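Local coordinates for DltD domain-containing protein (Beauveria bassiana, PDB 7D78) that is a thioesterase-type polyketide cyclase of the alpha/beta-hydrolase class that probably closes polyketide chains into medium-ring lactones, at residues A[144-158]-A[250-264]. Residues are numbered along the deposited sequence; the frame is centred on the assembly and turned at random.
Sequences AAVDRRVKALVMVCP and ILKLVDKTPVLMVTP
Leu153 and Val259 lie side by side on one face of two parallel strands, 150-156 and 259-264, with CD2 to CG2 at 4.0 Å. Met155 and Met261 continue this face. In one of its two conformers the Met155 chain crosses that of Met261 at a slant, CE to CE 3.7 Å. In that conformer Met155 sets CG anti to its carbonyl carbon (chi1 -68°), and its CE also lies 3.7 Å from Val259 CG2. The Met261 chain runs extended through CB and CG and bends at the last torsion. On the other face Val154 and Leu260 run alongside each other, CG1 to CD2 4.1 Å. Five backbone hydrogen bonds join the strands, from Leu153 N to Pro258 O through Cys157 N to Val262 O. Thr257 CG2 rests on the backbone at Ala152, CA at 3.8 Å. One water links Thr257 OG1 with Ala144 O and Val150 O. Ala145 CB packs against Leu253 CB and Val254 CG2, 3.8 Å from the latter. At the far end Cys157 CB meets the Pro264 ring. Cys157 also touches Asp267 and His296, members of a probable catalytic triad. In the central sheet of the alpha/beta-hydrolase fold, strand 150-156 lies between 127-133 and 259-264. Helix 305-319 packs on the Leu260 face, and helix 272-281 on Met261.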
# COMPACT_ATOMS: atom_id res chain seq x y z
N ALA A 144 13.35 6.07 0.81
CA ALA A 144 14.51 6.39 -0.00
C ALA A 144 14.25 6.15 -1.48
O ALA A 144 14.76 6.88 -2.33
CB ALA A 144 15.73 5.58 0.45
N ALA A 145 13.44 5.13 -1.80
CA ALA A 145 13.15 4.80 -3.19
C ALA A 145 12.61 6.00 -3.96
O ALA A 145 12.95 6.18 -5.14
CB ALA A 145 12.16 3.63 -3.26
N VAL A 146 11.77 6.82 -3.34
CA VAL A 146 11.08 7.88 -4.09
C VAL A 146 11.67 9.27 -3.87
O VAL A 146 11.23 10.22 -4.53
CB VAL A 146 9.56 7.93 -3.77
CG1 VAL A 146 8.91 6.59 -4.09
CG2 VAL A 146 9.32 8.30 -2.32
N ASP A 147 12.65 9.42 -2.98
CA ASP A 147 13.04 10.75 -2.50
C ASP A 147 14.54 10.94 -2.73
O ASP A 147 15.35 10.43 -1.96
CB ASP A 147 12.68 10.89 -1.02
CG ASP A 147 12.84 12.31 -0.51
OD1 ASP A 147 13.31 13.20 -1.27
OD2 ASP A 147 12.49 12.53 0.67
N ARG A 148 14.90 11.69 -3.77
CA ARG A 148 16.33 11.86 -4.05
C ARG A 148 17.03 12.74 -3.03
O ARG A 148 18.27 12.82 -3.05
CB ARG A 148 16.53 12.44 -5.45
CG ARG A 148 16.14 13.89 -5.58
CD ARG A 148 16.16 14.34 -7.04
NE ARG A 148 16.16 15.79 -7.17
CZ ARG A 148 16.47 16.44 -8.29
NH1 ARG A 148 16.80 15.75 -9.38
NH2 ARG A 148 16.45 17.76 -8.32
N ARG A 149 16.29 13.40 -2.13
CA ARG A 149 16.94 14.13 -1.06
C ARG A 149 17.65 13.20 -0.09
O ARG A 149 18.55 13.64 0.64
CB ARG A 149 15.93 15.00 -0.31
CG ARG A 149 15.20 15.98 -1.19
CD ARG A 149 14.05 16.65 -0.43
NE ARG A 149 13.06 15.65 -0.02
CZ ARG A 149 12.03 15.91 0.78
NH1 ARG A 149 11.86 17.14 1.26
NH2 ARG A 149 11.19 14.93 1.13
N VAL A 150 17.24 11.94 -0.06
CA VAL A 150 17.87 10.95 0.81
C VAL A 150 19.17 10.51 0.14
O VAL A 150 19.16 9.87 -0.92
CB VAL A 150 16.93 9.76 1.05
CG1 VAL A 150 17.62 8.67 1.86
CG2 VAL A 150 15.67 10.26 1.76
N LYS A 151 20.30 10.87 0.75
CA LYS A 151 21.62 10.66 0.15
C LYS A 151 22.29 9.37 0.61
O LYS A 151 23.32 8.99 0.03
CB LYS A 151 22.52 11.85 0.46
CG LYS A 151 21.93 13.19 0.02
CD LYS A 151 21.69 13.22 -1.50
CE LYS A 151 21.07 14.54 -1.95
NZ LYS A 151 21.97 15.71 -1.71
N ALA A 152 21.76 8.72 1.63
CA ALA A 152 22.27 7.43 2.08
C ALA A 152 21.19 6.75 2.89
O ALA A 152 20.31 7.41 3.47
CB ALA A 152 23.55 7.56 2.92
N LEU A 153 21.28 5.43 2.95
CA LEU A 153 20.29 4.58 3.61
C LEU A 153 21.04 3.60 4.50
O LEU A 153 21.90 2.86 4.01
CB LEU A 153 19.44 3.84 2.58
CG LEU A 153 18.54 2.71 3.08
CD1 LEU A 153 17.43 3.29 3.96
CD2 LEU A 153 17.96 1.98 1.88
N VAL A 154 20.72 3.59 5.79
CA VAL A 154 21.29 2.63 6.72
C VAL A 154 20.15 1.78 7.25
O VAL A 154 19.22 2.30 7.88
CB VAL A 154 22.03 3.32 7.88
CG1 VAL A 154 22.46 2.29 8.91
CG2 VAL A 154 23.22 4.09 7.34
N MET A 155 20.21 0.48 6.98
CA MET A 155 19.21 -0.46 7.45
C MET A 155 19.86 -1.39 8.46
O MET A 155 20.83 -2.09 8.14
CB MET A 155 18.62 -1.27 6.30
CG MET A 155 17.76 -0.47 5.35
SD MET A 155 16.98 -1.55 4.13
CE MET A 155 18.38 -1.97 3.10
N VAL A 156 19.33 -1.41 9.67
CA VAL A 156 19.77 -2.34 10.71
C VAL A 156 18.70 -3.41 10.85
O VAL A 156 17.53 -3.10 11.08
CB VAL A 156 20.02 -1.61 12.03
CG1 VAL A 156 20.44 -2.60 13.12
CG2 VAL A 156 21.05 -0.52 11.83
N CYS A 157 19.12 -4.67 10.70
CA CYS A 157 18.27 -5.86 10.78
C CYS A 157 16.89 -5.66 10.14
O CYS A 157 15.87 -5.88 10.79
CB CYS A 157 18.14 -6.34 12.22
SG CYS A 157 17.39 -5.15 13.40
N PRO A 158 16.84 -5.25 8.87
CA PRO A 158 15.53 -5.03 8.23
C PRO A 158 14.71 -6.31 8.21
O PRO A 158 15.23 -7.41 8.00
CB PRO A 158 15.90 -4.58 6.82
CG PRO A 158 17.27 -5.13 6.58
CD PRO A 158 17.95 -5.06 7.92
N ILE A 250 9.72 -3.11 -3.53
CA ILE A 250 10.03 -1.68 -3.43
C ILE A 250 11.53 -1.46 -3.27
O ILE A 250 12.09 -0.49 -3.80
CB ILE A 250 9.24 -1.03 -2.28
CG1 ILE A 250 7.73 -1.20 -2.49
CG2 ILE A 250 9.54 0.45 -2.20
CD1 ILE A 250 6.91 -0.94 -1.26
N LEU A 251 12.21 -2.36 -2.56
CA LEU A 251 13.65 -2.22 -2.39
C LEU A 251 14.38 -2.26 -3.73
O LEU A 251 15.46 -1.67 -3.87
CB LEU A 251 14.20 -3.29 -1.45
CG LEU A 251 14.49 -2.81 -0.02
CD1 LEU A 251 13.19 -2.40 0.68
CD2 LEU A 251 15.23 -3.88 0.79
N LYS A 252 13.78 -2.91 -4.74
CA LYS A 252 14.41 -2.96 -6.05
C LYS A 252 14.42 -1.60 -6.73
O LYS A 252 15.25 -1.37 -7.61
CB LYS A 252 13.72 -4.00 -6.94
CG LYS A 252 13.92 -5.44 -6.47
CD LYS A 252 12.89 -6.36 -7.08
CE LYS A 252 13.03 -7.79 -6.55
NZ LYS A 252 12.11 -8.72 -7.26
N LEU A 253 13.52 -0.69 -6.33
CA LEU A 253 13.56 0.68 -6.83
C LEU A 253 14.72 1.47 -6.23
O LEU A 253 15.08 2.52 -6.76
CB LEU A 253 12.25 1.40 -6.53
CG LEU A 253 10.98 0.70 -7.01
CD1 LEU A 253 9.76 1.42 -6.50
CD2 LEU A 253 10.97 0.63 -8.53
N VAL A 254 15.29 1.01 -5.12
CA VAL A 254 16.43 1.72 -4.53
C VAL A 254 17.67 1.27 -5.28
O VAL A 254 18.34 0.31 -4.87
CB VAL A 254 16.55 1.45 -3.02
CG1 VAL A 254 17.61 2.36 -2.41
CG2 VAL A 254 15.20 1.64 -2.33
N ASP A 255 17.98 1.95 -6.38
CA ASP A 255 19.07 1.55 -7.26
C ASP A 255 20.16 2.61 -7.38
O ASP A 255 21.09 2.43 -8.18
CB ASP A 255 18.54 1.17 -8.64
CG ASP A 255 17.80 2.32 -9.33
OD1 ASP A 255 17.71 3.43 -8.78
OD2 ASP A 255 17.29 2.09 -10.45
N LYS A 256 20.08 3.70 -6.61
CA LYS A 256 21.10 4.75 -6.64
C LYS A 256 21.59 5.11 -5.25
O LYS A 256 22.73 5.54 -5.07
CB LYS A 256 20.57 6.02 -7.31
CG LYS A 256 20.00 5.86 -8.70
CD LYS A 256 19.22 7.13 -9.04
CE LYS A 256 18.45 7.01 -10.33
NZ LYS A 256 17.47 5.90 -10.29
N THR A 257 20.74 4.96 -4.25
CA THR A 257 21.06 5.41 -2.90
C THR A 257 22.11 4.52 -2.25
O THR A 257 21.87 3.33 -2.06
CB THR A 257 19.79 5.41 -2.06
OG1 THR A 257 18.77 6.12 -2.79
CG2 THR A 257 20.03 6.09 -0.72
N PRO A 258 23.28 5.06 -1.89
CA PRO A 258 24.27 4.27 -1.14
C PRO A 258 23.64 3.66 0.10
O PRO A 258 22.97 4.34 0.88
CB PRO A 258 25.34 5.30 -0.77
CG PRO A 258 25.18 6.41 -1.74
CD PRO A 258 23.72 6.45 -2.10
N VAL A 259 23.84 2.36 0.28
CA VAL A 259 23.11 1.62 1.31
C VAL A 259 24.08 0.81 2.15
O VAL A 259 24.91 0.06 1.63
CB VAL A 259 22.01 0.72 0.70
CG1 VAL A 259 22.56 -0.12 -0.44
CG2 VAL A 259 21.38 -0.17 1.80
N LEU A 260 23.95 0.94 3.46
CA LEU A 260 24.64 0.11 4.44
C LEU A 260 23.60 -0.77 5.12
O LEU A 260 22.60 -0.25 5.64
CB LEU A 260 25.37 0.96 5.47
CG LEU A 260 25.84 0.22 6.72
CD1 LEU A 260 26.98 -0.73 6.35
CD2 LEU A 260 26.28 1.22 7.78
N MET A 261 23.82 -2.08 5.11
CA MET A 261 22.98 -3.00 5.85
C MET A 261 23.78 -3.66 6.97
O MET A 261 24.88 -4.19 6.72
CB MET A 261 22.39 -4.08 4.95
CG MET A 261 21.48 -5.04 5.70
SD MET A 261 20.79 -6.31 4.62
CE MET A 261 19.95 -5.31 3.40
N VAL A 262 23.23 -3.64 8.17
CA VAL A 262 23.80 -4.31 9.33
C VAL A 262 22.87 -5.46 9.71
O VAL A 262 21.72 -5.24 10.11
CB VAL A 262 23.97 -3.35 10.51
CG1 VAL A 262 24.57 -4.08 11.72
CG2 VAL A 262 24.83 -2.16 10.09
N THR A 263 23.37 -6.69 9.60
CA THR A 263 22.59 -7.90 9.82
C THR A 263 23.14 -8.67 11.01
O THR A 263 24.35 -8.94 11.06
CB THR A 263 22.62 -8.79 8.56
OG1 THR A 263 21.92 -8.13 7.50
CG2 THR A 263 21.97 -10.16 8.83
N PRO A 264 22.30 -9.05 11.97
CA PRO A 264 22.78 -9.87 13.09
C PRO A 264 22.96 -11.31 12.63
O PRO A 264 22.07 -11.88 12.00
CB PRO A 264 21.67 -9.76 14.14
CG PRO A 264 20.61 -8.82 13.53
CD PRO A 264 20.84 -8.84 12.06
O HOH W 1 17.35 8.03 -2.03
O HOH W 2 14.03 4.88 -7.35
O HOH W 3 16.02 5.69 -6.52